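PDB 2E9Q: 11S globulin subunit beta from Cucurbita maxima, which serves as a seed storage protein, a nutrient reservoir of the 11S globulin family that assembles from subunits built of two cupin domains. Local coordinates for residues Q59-N64 with V159-R164; A336-N342 with Q381-I386; S343-A349 with Q375-Q381; L420-L425 with A436-K440. Where two conformers were deposited one is given. Numbering follows the deposited sequence.

Contact 1 of 4, residues Q59-N64 with V159-R164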
loop_
_atom_site.group_PDB
_atom_site.type_symbol
_atom_site.label_atom_id
_atom_site.label_comp_id
_atom_site.label_asym_id
_atom_site.label_seq_id
_atom_site.Cartn_x
_atom_site.Cartn_y
_atom_site.Cartn_z
ATOM N N GLN A 59 3.871 2.735 -17.639
ATOM C CA GLN A 59 4.116 1.511 -16.907
ATOM C C GLN A 59 4.642 1.833 -15.511
ATOM O O GLN A 59 4.266 1.195 -14.539
ATOM C CB GLN A 59 5.119 0.654 -17.681
ATOM C CG GLN A 59 5.061 -0.825 -17.380
ATOM C CD GLN A 59 6.041 -1.625 -18.233
ATOM O OE1 GLN A 59 6.229 -2.821 -18.025
ATOM N NE2 GLN A 59 6.664 -0.961 -19.201
ATOM N N CYS A 60 5.507 2.833 -15.406
ATOM C CA CYS A 60 6.050 3.198 -14.108
ATOM C C CYS A 60 4.920 3.621 -13.183
ATOM O O CYS A 60 4.798 3.131 -12.052
ATOM C CB CYS A 60 7.028 4.349 -14.253
ATOM S SG CYS A 60 7.787 4.863 -12.684
ATOM N N ALA A 61 4.091 4.529 -13.687
ATOM C CA ALA A 61 2.968 5.056 -12.935
ATOM C C ALA A 61 1.750 4.135 -12.943
ATOM O O ALA A 61 0.844 4.310 -12.148
ATOM C CB ALA A 61 2.591 6.436 -13.471
ATOM N N GLY A 62 1.739 3.146 -13.825
ATOM C CA GLY A 62 0.609 2.243 -13.886
ATOM C C GLY A 62 -0.648 2.989 -14.295
ATOM O O GLY A 62 -1.694 2.900 -13.645
ATOM N N VAL A 63 -0.547 3.745 -15.376
ATOM C CA VAL A 63 -1.691 4.493 -15.851
ATOM C C VAL A 63 -2.097 3.989 -17.229
ATOM O O VAL A 63 -1.291 3.388 -17.951
ATOM C CB VAL A 63 -1.378 6.019 -15.945
ATOM C CG1 VAL A 63 -0.699 6.493 -14.671
ATOM C CG2 VAL A 63 -0.504 6.309 -17.146
ATOM N N ASN A 64 -3.357 4.226 -17.569
ATOM C CA ASN A 64 -3.906 3.862 -18.863
ATOM C C ASN A 64 -4.723 5.073 -19.285
ATOM O O ASN A 64 -5.259 5.796 -18.435
ATOM C CB ASN A 64 -4.841 2.660 -18.758
ATOM C CG ASN A 64 -4.171 1.438 -18.175
ATOM O OD1 ASN A 64 -3.853 1.391 -16.981
ATOM N ND2 ASN A 64 -3.956 0.433 -19.014
ATOM N N VAL A 159 -10.780 9.117 -20.647
ATOM C CA VAL A 159 -10.769 8.176 -19.538
ATOM C C VAL A 159 -9.393 7.842 -18.974
ATOM O O VAL A 159 -8.570 7.226 -19.651
ATOM C CB VAL A 159 -11.412 6.855 -19.954
ATOM C CG1 VAL A 159 -11.477 5.900 -18.759
ATOM C CG2 VAL A 159 -12.794 7.117 -20.554
ATOM N N PHE A 160 -9.160 8.243 -17.727
ATOM C CA PHE A 160 -7.916 7.975 -17.034
ATOM C C PHE A 160 -8.140 6.857 -16.016
ATOM O O PHE A 160 -9.024 6.939 -15.155
ATOM C CB PHE A 160 -7.430 9.239 -16.342
ATOM C CG PHE A 160 -6.246 9.026 -15.447
ATOM C CD1 PHE A 160 -6.413 8.910 -14.071
ATOM C CD2 PHE A 160 -4.955 8.975 -15.977
ATOM C CE1 PHE A 160 -5.308 8.750 -13.225
ATOM C CE2 PHE A 160 -3.840 8.816 -15.144
ATOM C CZ PHE A 160 -4.016 8.704 -13.763
ATOM N N ALA A 161 -7.349 5.799 -16.142
ATOM C CA ALA A 161 -7.440 4.648 -15.257
ATOM C C ALA A 161 -6.089 4.413 -14.620
ATOM O O ALA A 161 -5.051 4.490 -15.285
ATOM C CB ALA A 161 -7.874 3.418 -16.041
ATOM N N ASP A 162 -6.103 4.127 -13.325
ATOM C CA ASP A 162 -4.877 3.891 -12.584
ATOM C C ASP A 162 -4.879 2.483 -12.010
ATOM O O ASP A 162 -5.640 2.176 -11.084
ATOM C CB ASP A 162 -4.752 4.934 -11.476
ATOM C CG ASP A 162 -3.646 4.625 -10.497
ATOM O OD1 ASP A 162 -2.578 4.107 -10.905
ATOM O OD2 ASP A 162 -3.849 4.924 -9.300
ATOM N N THR A 163 -4.020 1.636 -12.572
ATOM C CA THR A 163 -3.895 0.237 -12.172
ATOM C C THR A 163 -3.064 0.033 -10.921
ATOM O O THR A 163 -3.159 -1.001 -10.277
ATOM C CB THR A 163 -3.281 -0.603 -13.297
ATOM O OG1 THR A 163 -1.965 -0.116 -13.591
ATOM C CG2 THR A 163 -4.131 -0.505 -14.557
ATOM N N ARG A 164 -2.227 0.999 -10.580
ATOM C CA ARG A 164 -1.438 0.863 -9.366
ATOM C C ARG A 164 -2.231 1.557 -8.271
ATOM O O ARG A 164 -1.714 2.378 -7.516
ATOM C CB ARG A 164 -0.061 1.512 -9.520
ATOM C CG ARG A 164 0.916 0.686 -10.341
ATOM C CD ARG A 164 2.322 1.268 -10.249
ATOM N NE ARG A 164 3.227 0.627 -11.190
ATOM C CZ ARG A 164 3.622 -0.639 -11.109
ATOM N NH1 ARG A 164 4.448 -1.133 -12.022
ATOM N NH2 ARG A 164 3.207 -1.407 -10.109
#
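Helix 56-61 ends in a Schellman motif, with Gly62 as the C' residue at positive phi (64°), and the chain passes through it into strand 63-70, which pairs antiparallel with strand 155-162. Val63 and Asp162 form a non-hydrogen-bonded pair, CA to CA 4.6 Å; Asn64 and Ala161 form the hydrogen-bonded pair, Asn64 N to Ala161 O 2.9 Å and Ala161 N to Asn64 O 3.1 Å. Gly62 O receives both Thr163 N (2.9 Å) and Thr163 OG1 (3.0 Å). Glycine is also favoured sterically at position 62, since a CB would collide with Arg164 CG. Asp162 OD1 accepts from Arg164 N at 3.1 Å, an Asx turn; Arg164 points toward the helix end, where its guanidinium makes weak hydrogen bonds, NE to Cys60 O (3.1 Å) and NH1 to Gln59 O (3.4 Å). On the Val63 side of the sheet, Val63 CB rests 3.8 Å from Phe160 CE2; on the other, Asn64 CB lies 4.1 Å from Ala161 CB. A Cys60-Cys27 disulfide ties helix 56-61 to the preceding chain. Strand 155-162 lies between strands 63-70 and 85-91, while Val63 and Phe160 pack on Val346 of strand 345-350 in the second cupin domain.

Contact 2 of 4, residues A336-N342 with Q381-I386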
loop_
_atom_site.group_PDB
_atom_site.type_symbol
_atom_site.label_atom_id
_atom_site.label_comp_id
_atom_site.label_asym_id
_atom_site.label_seq_id
_atom_site.Cartn_x
_atom_site.Cartn_y
_atom_site.Cartn_z
ATOM N N ALA A 336 4.807 28.434 -14.527
ATOM C CA ALA A 336 6.096 28.507 -13.849
ATOM C C ALA A 336 6.689 27.135 -13.542
ATOM O O ALA A 336 5.956 26.158 -13.376
ATOM C CB ALA A 336 5.953 29.297 -12.555
ATOM N N PRO A 337 8.035 27.045 -13.480
ATOM C CA PRO A 337 8.685 25.769 -13.177
ATOM C C PRO A 337 8.171 25.270 -11.836
ATOM O O PRO A 337 8.079 26.022 -10.868
ATOM C CB PRO A 337 10.175 26.127 -13.140
ATOM C CG PRO A 337 10.192 27.620 -12.911
ATOM C CD PRO A 337 9.040 28.088 -13.749
ATOM N N HIS A 338 7.836 23.992 -11.787
ATOM C CA HIS A 338 7.310 23.414 -10.567
ATOM C C HIS A 338 7.361 21.895 -10.675
ATOM O O HIS A 338 7.636 21.340 -11.734
ATOM C CB HIS A 338 5.848 23.810 -10.416
ATOM C CG HIS A 338 4.977 23.211 -11.470
ATOM N ND1 HIS A 338 4.852 23.757 -12.727
ATOM C CD2 HIS A 338 4.265 22.058 -11.489
ATOM C CE1 HIS A 338 4.103 22.969 -13.477
ATOM N NE2 HIS A 338 3.734 21.932 -12.751
ATOM N N TYR A 339 7.068 21.233 -9.568
ATOM C CA TYR A 339 7.027 19.792 -9.559
ATOM C C TYR A 339 5.954 19.386 -8.563
ATOM O O TYR A 339 5.600 20.156 -7.671
ATOM C CB TYR A 339 8.385 19.214 -9.154
ATOM C CG TYR A 339 8.793 19.537 -7.744
ATOM C CD1 TYR A 339 9.439 20.738 -7.428
ATOM C CD2 TYR A 339 8.555 18.628 -6.722
ATOM C CE1 TYR A 339 9.842 21.005 -6.130
ATOM C CE2 TYR A 339 8.944 18.885 -5.443
ATOM C CZ TYR A 339 9.590 20.064 -5.139
ATOM O OH TYR A 339 9.985 20.266 -3.831
ATOM N N THR A 340 5.417 18.186 -8.725
ATOM C CA THR A 340 4.406 17.709 -7.811
ATOM C C THR A 340 5.113 16.819 -6.824
ATOM O O THR A 340 5.768 15.848 -7.196
ATOM C CB THR A 340 3.323 16.921 -8.527
ATOM O OG1 THR A 340 2.700 17.769 -9.494
ATOM C CG2 THR A 340 2.271 16.428 -7.524
ATOM N N VAL A 341 4.971 17.150 -5.554
ATOM C CA VAL A 341 5.648 16.399 -4.533
ATOM C C VAL A 341 5.056 15.048 -4.204
ATOM O O VAL A 341 5.777 14.158 -3.762
ATOM C CB VAL A 341 5.774 17.235 -3.225
ATOM C CG1 VAL A 341 5.227 18.653 -3.445
ATOM C CG2 VAL A 341 5.064 16.543 -2.071
ATOM N N ASN A 342 3.763 14.872 -4.436
ATOM C CA ASN A 342 3.146 13.619 -4.052
ATOM C C ASN A 342 2.410 12.807 -5.105
ATOM O O ASN A 342 1.667 11.894 -4.751
ATOM C CB ASN A 342 2.209 13.879 -2.879
ATOM C CG ASN A 342 1.062 14.785 -3.256
ATOM O OD1 ASN A 342 1.176 15.596 -4.177
ATOM N ND2 ASN A 342 -0.047 14.664 -2.541
ATOM N N GLN A 381 6.309 12.035 -10.671
ATOM C CA GLN A 381 6.364 12.671 -9.375
ATOM C C GLN A 381 7.769 13.249 -9.158
ATOM O O GLN A 381 8.781 12.581 -9.432
ATOM C CB GLN A 381 6.060 11.622 -8.293
ATOM C CG GLN A 381 6.153 12.132 -6.854
ATOM C CD GLN A 381 6.192 11.001 -5.827
ATOM O OE1 GLN A 381 6.199 11.250 -4.625
ATOM N NE2 GLN A 381 6.229 9.756 -6.304
ATOM N N ASN A 382 7.806 14.496 -8.691
ATOM C CA ASN A 382 9.037 15.233 -8.386
ATOM C C ASN A 382 9.850 15.770 -9.559
ATOM O O ASN A 382 10.794 16.531 -9.351
ATOM C CB ASN A 382 9.976 14.401 -7.505
ATOM C CG ASN A 382 9.335 13.979 -6.210
ATOM O OD1 ASN A 382 8.787 14.801 -5.472
ATOM N ND2 ASN A 382 9.403 12.685 -5.919
ATOM N N PHE A 383 9.510 15.380 -10.778
ATOM C CA PHE A 383 10.251 15.874 -11.933
ATOM C C PHE A 383 9.837 17.329 -12.177
ATOM O O PHE A 383 8.650 17.663 -12.158
ATOM C CB PHE A 383 9.987 14.997 -13.170
ATOM C CG PHE A 383 10.778 13.689 -13.188
ATOM C CD1 PHE A 383 11.171 13.116 -14.409
ATOM C CD2 PHE A 383 11.141 13.046 -12.003
ATOM C CE1 PHE A 383 11.911 11.932 -14.449
ATOM C CE2 PHE A 383 11.893 11.846 -12.027
ATOM C CZ PHE A 383 12.277 11.291 -13.254
ATOM N N VAL A 384 10.826 18.191 -12.378
ATOM C CA VAL A 384 10.579 19.612 -12.586
ATOM C C VAL A 384 10.072 19.896 -13.987
ATOM O O VAL A 384 10.540 19.303 -14.964
ATOM C CB VAL A 384 11.851 20.419 -12.296
ATOM C CG1 VAL A 384 11.558 21.897 -12.380
ATOM C CG2 VAL A 384 12.370 20.056 -10.899
ATOM N N VAL A 385 9.115 20.810 -14.090
ATOM C CA VAL A 385 8.538 21.096 -15.385
ATOM C C VAL A 385 8.221 22.551 -15.686
ATOM O O VAL A 385 7.947 23.352 -14.787
ATOM C CB VAL A 385 7.252 20.246 -15.592
ATOM C CG1 VAL A 385 6.315 20.417 -14.408
ATOM C CG2 VAL A 385 6.538 20.654 -16.871
ATOM N N ILE A 386 8.268 22.877 -16.972
ATOM C CA ILE A 386 7.963 24.209 -17.454
ATOM C C ILE A 386 7.114 24.056 -18.699
ATOM O O ILE A 386 7.395 23.217 -19.557
ATOM C CB ILE A 386 9.240 25.007 -17.792
ATOM C CG1 ILE A 386 10.035 25.272 -16.512
ATOM C CG2 ILE A 386 8.863 26.325 -18.468
ATOM C CD1 ILE A 386 11.297 26.104 -16.705
HETATM O O HOH W 1 6.376 16.630 -10.837
#
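In strand 338-340, His338 and Tyr339 both adopt the p rotamer but serve opposite sides of the strand. The His338 side chain folds back so that ND1 donates to Ala336 O at 2.7 Å, which fixes the ring with one face against Val385; CG1 of Val385 (chi1 52°, p) sits 3.7 Å from the centroid of the His338 ring, 24° off its normal, a CH-pi contact. The same two residues form the antiparallel hydrogen-bonded pair, with His338 N to Val385 O 3.1 Å and Val385 N to His338 O 2.8 Å. They lie near Arg447 and Lys387 respectively, both assigned to Mg(2+) binding. Tyr339 points toward the other segment, its CB 3.4 Å from Phe383 O and 4.4 Å from Val384 CG2, while its ring stacks on Phe80 of the second subunit and its OH bonds to Gly142 O there. At the corner of the chain, Pro337 CB meets Ile386 CG1 at 3.5 Å. Strand pairing gives way beyond Tyr339: a water bridges Thr340 N and Phe383 O, 2.8 Å from each, before Asn382 N reaches Thr340 O at 2.9 Å. The chemistry is thus backbone pairing flanked by apolar and aromatic packing, with a water filling the gap where the strands part; the tyrosine carries this strand of the cupin sheet into the interface with the second subunit.

Contact 3 of 4, residues S343-A349 with Q375-Q381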
loop_
_atom_site.group_PDB
_atom_site.type_symbol
_atom_site.label_atom_id
_atom_site.label_comp_id
_atom_site.label_asym_id
_atom_site.label_seq_id
_atom_site.Cartn_x
_atom_site.Cartn_y
_atom_site.Cartn_z
ATOM N N SER A 343 2.581 13.123 -6.386
ATOM C CA SER A 343 1.923 12.303 -7.398
ATOM C C SER A 343 2.442 12.498 -8.810
ATOM O O SER A 343 3.216 13.417 -9.087
ATOM C CB SER A 343 0.411 12.534 -7.395
ATOM O OG SER A 343 0.080 13.740 -8.043
ATOM N N HIS A 344 2.025 11.596 -9.690
ATOM C CA HIS A 344 2.396 11.676 -11.087
ATOM C C HIS A 344 1.343 12.590 -11.677
ATOM O O HIS A 344 0.257 12.755 -11.102
ATOM C CB HIS A 344 2.317 10.301 -11.752
ATOM C CG HIS A 344 3.216 9.285 -11.130
ATOM N ND1 HIS A 344 4.591 9.372 -11.190
ATOM C CD2 HIS A 344 2.938 8.166 -10.420
ATOM C CE1 HIS A 344 5.121 8.349 -10.543
ATOM N NE2 HIS A 344 4.140 7.603 -10.066
ATOM N N SER A 345 1.647 13.187 -12.816
ATOM C CA SER A 345 0.699 14.082 -13.436
ATOM C C SER A 345 0.570 13.682 -14.896
ATOM O O SER A 345 1.501 13.866 -15.686
ATOM C CB SER A 345 1.190 15.524 -13.283
ATOM O OG SER A 345 0.265 16.449 -13.832
ATOM N N VAL A 346 -0.581 13.124 -15.249
ATOM C CA VAL A 346 -0.823 12.673 -16.610
ATOM C C VAL A 346 -1.634 13.702 -17.401
ATOM O O VAL A 346 -2.865 13.765 -17.312
ATOM C CB VAL A 346 -1.531 11.305 -16.583
ATOM C CG1 VAL A 346 -1.582 10.700 -17.964
ATOM C CG2 VAL A 346 -0.797 10.375 -15.626
ATOM N N MET A 347 -0.919 14.504 -18.186
ATOM C CA MET A 347 -1.527 15.567 -18.983
ATOM C C MET A 347 -2.033 15.219 -20.377
ATOM O O MET A 347 -1.282 14.743 -21.223
ATOM C CB MET A 347 -0.549 16.733 -19.110
ATOM C CG MET A 347 -1.033 17.814 -20.048
ATOM S SD MET A 347 0.082 19.205 -20.150
ATOM C CE MET A 347 -0.095 19.842 -18.599
ATOM N N TYR A 348 -3.316 15.465 -20.607
ATOM C CA TYR A 348 -3.933 15.254 -21.910
ATOM C C TYR A 348 -4.269 16.652 -22.456
ATOM O O TYR A 348 -5.024 17.404 -21.831
ATOM C CB TYR A 348 -5.220 14.446 -21.795
ATOM C CG TYR A 348 -5.970 14.365 -23.097
ATOM C CD1 TYR A 348 -5.673 13.381 -24.037
ATOM C CD2 TYR A 348 -6.946 15.315 -23.420
ATOM C CE1 TYR A 348 -6.326 13.345 -25.276
ATOM C CE2 TYR A 348 -7.601 15.286 -24.647
ATOM C CZ TYR A 348 -7.292 14.305 -25.571
ATOM O OH TYR A 348 -7.952 14.275 -26.784
ATOM N N ALA A 349 -3.714 16.995 -23.613
ATOM C CA ALA A 349 -3.955 18.302 -24.212
ATOM C C ALA A 349 -5.325 18.349 -24.891
ATOM O O ALA A 349 -5.598 17.567 -25.799
ATOM C CB ALA A 349 -2.852 18.620 -25.214
ATOM N N GLN A 375 -2.753 14.800 -27.465
ATOM C CA GLN A 375 -1.610 14.060 -26.955
ATOM C C GLN A 375 -1.532 14.004 -25.434
ATOM O O GLN A 375 -2.105 14.844 -24.740
ATOM C CB GLN A 375 -0.306 14.655 -27.492
ATOM C CG GLN A 375 -0.174 14.642 -29.013
ATOM C CD GLN A 375 1.201 15.109 -29.463
ATOM O OE1 GLN A 375 1.707 16.136 -29.001
ATOM N NE2 GLN A 375 1.814 14.351 -30.363
ATOM N N VAL A 376 -0.784 13.016 -24.941
ATOM C CA VAL A 376 -0.583 12.795 -23.512
ATOM C C VAL A 376 0.892 12.801 -23.092
ATOM O O VAL A 376 1.716 12.109 -23.683
ATOM C CB VAL A 376 -1.174 11.433 -23.088
ATOM C CG1 VAL A 376 -0.894 11.180 -21.594
ATOM C CG2 VAL A 376 -2.676 11.400 -23.392
ATOM N N LEU A 377 1.216 13.592 -22.075
ATOM C CA LEU A 377 2.566 13.646 -21.535
ATOM C C LEU A 377 2.450 13.282 -20.054
ATOM O O LEU A 377 1.745 13.945 -19.302
ATOM C CB LEU A 377 3.185 15.038 -21.678
ATOM C CG LEU A 377 4.577 15.153 -21.021
ATOM C CD1 LEU A 377 5.588 14.252 -21.734
ATOM C CD2 LEU A 377 5.046 16.589 -21.058
ATOM N N MET A 378 3.134 12.211 -19.658
ATOM C CA MET A 378 3.127 11.714 -18.285
ATOM C C MET A 378 4.295 12.371 -17.582
ATOM O O MET A 378 5.442 12.143 -17.961
ATOM C CB MET A 378 3.321 10.191 -18.311
ATOM C CG MET A 378 2.693 9.380 -17.177
ATOM S SD MET A 378 3.386 9.606 -15.523
ATOM C CE MET A 378 4.762 8.487 -15.577
ATOM N N ILE A 379 4.014 13.215 -16.591
ATOM C CA ILE A 379 5.065 13.880 -15.827
ATOM C C ILE A 379 5.231 13.155 -14.492
ATOM O O ILE A 379 4.349 13.210 -13.629
ATOM C CB ILE A 379 4.711 15.337 -15.516
ATOM C CG1 ILE A 379 4.289 16.072 -16.793
ATOM C CG2 ILE A 379 5.885 16.011 -14.820
ATOM C CD1 ILE A 379 5.426 16.461 -17.687
ATOM N N PRO A 380 6.371 12.469 -14.297
ATOM C CA PRO A 380 6.611 11.742 -13.045
ATOM C C PRO A 380 6.706 12.624 -11.792
ATOM O O PRO A 380 7.128 13.785 -11.844
ATOM C CB PRO A 380 7.929 11.008 -13.309
ATOM C CG PRO A 380 7.958 10.857 -14.803
ATOM C CD PRO A 380 7.434 12.185 -15.281
ATOM N N GLN A 381 6.309 12.035 -10.671
ATOM C CA GLN A 381 6.364 12.671 -9.375
ATOM C C GLN A 381 7.769 13.249 -9.158
ATOM O O GLN A 381 8.781 12.581 -9.432
ATOM C CB GLN A 381 6.060 11.622 -8.293
ATOM C CG GLN A 381 6.153 12.132 -6.854
ATOM C CD GLN A 381 6.192 11.001 -5.827
ATOM O OE1 GLN A 381 6.199 11.250 -4.625
ATOM N NE2 GLN A 381 6.229 9.756 -6.304
HETATM O O HOH W 2 4.325 14.808 -11.302
#
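Ser343 opens the segment with its carbonyl turned to segment 375-381: Ser343 O lies 3.2 Å from Gln381 CA in a CA-H...O contact, and a water lies 2.8 Å from both Ser343 O and Ile379 O, bridging them. At His344 the ring takes over a backbone role, ND1 accepting from Gln381 N at 3.2 Å, while NE2 bonds to Gln169 O of the second subunit. Regular antiparallel pairing begins at Ser345, with Ser345 N to Ile379 O 2.8 Å and Ile379 N to Ser345 O 2.7 Å; its hydroxyl bonds to Lys400. Val346 follows in a non-hydrogen-bonded pair with Met378, its CG2 3.9 Å from Met378 CG and its CG1 3.7 Å from Val376 CG1. Met347 restores hydrogen bonding, Met347 N to Leu377 O and Leu377 N to Met347 O both 2.9 Å. Tyr348 pairs with Val376, whose CG2 meets the ring edge at CD1, 3.6 Å away, and Ala349 N closes the ladder on Gln375 O at 2.9 Å. Val346, Tyr348, Val376 and Met378 share one face, which packs on helix 56-61 and strand 63-70. The strands run 165° apart in direction, a regular antiparallel ladder of the cupin beta-barrel in the C-terminal domain.

Contact 4 of 4, residues L420-L425 with A436-K440; sequences LPLGVL and AQRLK
This is a side-chain contact between two short consecutive helices, 422-429 and 433-441, in the helical region between strands 407-409 and 448-449 of the second cupin domain, its centre about 39 Å from that of the chain. Leu420 leaves the preceding helix in an extended conformation (phi/psi -82/132°), and Pro421 (-58/154°) is the N-cap of the next, its carbonyl O accepting from Leu425 N at 3.1 Å. Residues 422-425 and 436-440 are helical throughout, Lys440 N bonding to Ala436 O at 3.0 Å. The backbones come closest at Leu425 and Ala436, CA to CA 5.9 Å. There Leu425 (mt) CB lies 4.0 Å from Ala436 CB, and Leu422 (mt) brings CD2 to 3.7 Å from the same Ala436 CB. One helical turn on, Lys440 extends between the leucines with chi angles p, t, m, t: its CD is 3.4 Å from both Leu422 CD2 and Leu425 CD1, and its NZ donates to Leu420 O at 2.8 Å. The ammonium also bonds to Arg418 O and forms a salt bridge with Asp123 of the second subunit, whose carboxylate accepts from Leu422 N as well. A small alanine set against leucines, with a lysine reaching the loop before the helix, makes this packing between two consecutive helices joined by a short connection, in a region that also meets the second subunit.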
loop_
_atom_site.group_PDB
_atom_site.type_symbol
_atom_site.label_atom_id
_atom_site.label_comp_id
_atom_site.label_asym_id
_atom_site.label_seq_id
_atom_site.Cartn_x
_atom_site.Cartn_y
_atom_site.Cartn_z
ATOM N N LEU A 420 13.879 30.727 0.887
ATOM C CA LEU A 420 15.289 30.709 1.242
ATOM C C LEU A 420 15.892 32.065 1.551
ATOM O O LEU A 420 15.706 33.020 0.807
ATOM C CB LEU A 420 16.091 30.043 0.121
ATOM C CG LEU A 420 15.766 28.565 -0.146
ATOM C CD1 LEU A 420 16.183 28.174 -1.558
ATOM C CD2 LEU A 420 16.453 27.714 0.888
ATOM N N PRO A 421 16.630 32.158 2.663
ATOM C CA PRO A 421 17.282 33.401 3.080
ATOM C C PRO A 421 18.216 33.869 1.974
ATOM O O PRO A 421 18.696 33.051 1.185
ATOM C CB PRO A 421 18.053 32.985 4.329
ATOM C CG PRO A 421 17.223 31.869 4.886
ATOM C CD PRO A 421 16.846 31.092 3.656
ATOM N N LEU A 422 18.477 35.173 1.910
ATOM C CA LEU A 422 19.372 35.696 0.890
ATOM C C LEU A 422 20.772 35.127 1.086
ATOM O O LEU A 422 21.466 34.844 0.124
ATOM C CB LEU A 422 19.425 37.228 0.940
ATOM C CG LEU A 422 18.247 37.988 0.332
ATOM C CD1 LEU A 422 18.499 39.481 0.465
ATOM C CD2 LEU A 422 18.091 37.619 -1.135
ATOM N N GLY A 423 21.180 34.964 2.342
ATOM C CA GLY A 423 22.497 34.416 2.623
ATOM C C GLY A 423 22.675 33.021 2.037
ATOM O O GLY A 423 23.774 32.651 1.613
ATOM N N VAL A 424 21.591 32.249 2.009
ATOM C CA VAL A 424 21.618 30.889 1.476
ATOM C C VAL A 424 21.692 30.916 -0.050
ATOM O O VAL A 424 22.469 30.184 -0.660
ATOM C CB VAL A 424 20.361 30.098 1.932
ATOM C CG1 VAL A 424 20.416 28.674 1.429
ATOM C CG2 VAL A 424 20.274 30.106 3.450
ATOM N N LEU A 425 20.888 31.770 -0.665
ATOM C CA LEU A 425 20.884 31.890 -2.115
ATOM C C LEU A 425 22.257 32.319 -2.622
ATOM O O LEU A 425 22.744 31.801 -3.628
ATOM C CB LEU A 425 19.846 32.918 -2.546
ATOM C CG LEU A 425 18.391 32.524 -2.330
ATOM C CD1 LEU A 425 17.515 33.766 -2.311
ATOM C CD2 LEU A 425 17.966 31.575 -3.440
ATOM N N ALA A 436 20.972 37.987 -5.567
ATOM C CA ALA A 436 20.130 37.018 -4.884
ATOM C C ALA A 436 18.757 37.643 -4.667
ATOM O O ALA A 436 17.735 36.960 -4.704
ATOM C CB ALA A 436 20.752 36.632 -3.546
ATOM N N GLN A 437 18.745 38.956 -4.451
ATOM C CA GLN A 437 17.503 39.677 -4.228
ATOM C C GLN A 437 16.713 39.705 -5.520
ATOM O O GLN A 437 15.514 39.443 -5.526
ATOM C CB GLN A 437 17.790 41.106 -3.775
ATOM C CG GLN A 437 16.623 41.753 -3.062
ATOM C CD GLN A 437 16.913 43.180 -2.664
ATOM O OE1 GLN A 437 16.291 43.717 -1.748
ATOM N NE2 GLN A 437 17.851 43.809 -3.357
ATOM N N ARG A 438 17.395 40.018 -6.615
ATOM C CA ARG A 438 16.752 40.066 -7.925
ATOM C C ARG A 438 16.259 38.675 -8.320
ATOM O O ARG A 438 15.242 38.523 -8.995
ATOM C CB ARG A 438 17.741 40.603 -8.972
ATOM C CG ARG A 438 17.298 40.422 -10.428
ATOM C CD ARG A 438 17.694 41.623 -11.306
ATOM N NE ARG A 438 19.140 41.838 -11.411
ATOM C CZ ARG A 438 19.952 41.153 -12.214
ATOM N NH1 ARG A 438 19.471 40.197 -13.001
ATOM N NH2 ARG A 438 21.253 41.428 -12.233
ATOM N N LEU A 439 16.984 37.658 -7.875
ATOM C CA LEU A 439 16.632 36.285 -8.191
ATOM C C LEU A 439 15.339 35.854 -7.496
ATOM O O LEU A 439 14.415 35.364 -8.151
ATOM C CB LEU A 439 17.787 35.360 -7.784
ATOM C CG LEU A 439 17.786 33.897 -8.235
ATOM C CD1 LEU A 439 16.719 33.116 -7.493
ATOM C CD2 LEU A 439 17.572 33.838 -9.742
ATOM N N LYS A 440 15.265 36.045 -6.177
ATOM C CA LYS A 440 14.077 35.633 -5.425
ATOM C C LYS A 440 12.872 36.561 -5.433
ATOM O O LYS A 440 11.765 36.120 -5.123
ATOM C CB LYS A 440 14.437 35.309 -3.971
ATOM C CG LYS A 440 14.742 36.499 -3.102
ATOM C CD LYS A 440 15.060 36.083 -1.659
ATOM C CE LYS A 440 13.847 35.560 -0.909
ATOM N NZ LYS A 440 14.154 35.362 0.548
#

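How the contacts relate
Contacts 1, 2 and 3 are antiparallel strand pairings in the cupin barrels, whereas contact 4 joins the peripheral helices 422-429 and 433-441, about 40 Å from contact 1 between centres. Contacts 1 and 3 meet directly across the boundary between the two cupin domains, where Phe160 and Val63 pack on Val346, and Ala61 packs on His344 and Met378. Contact 2 pairs strands 334-340 and 384-390, contact 3 strands 345-350 and 376-379, which follow them along the chain; they share Gln381. All four are mostly buried, but differently: contact 3 has the longest ladder, contact 2 includes a bridging water, and contact 4 combines leucine packing with a lysine. All touch the second subunit, contact 4 through a charge.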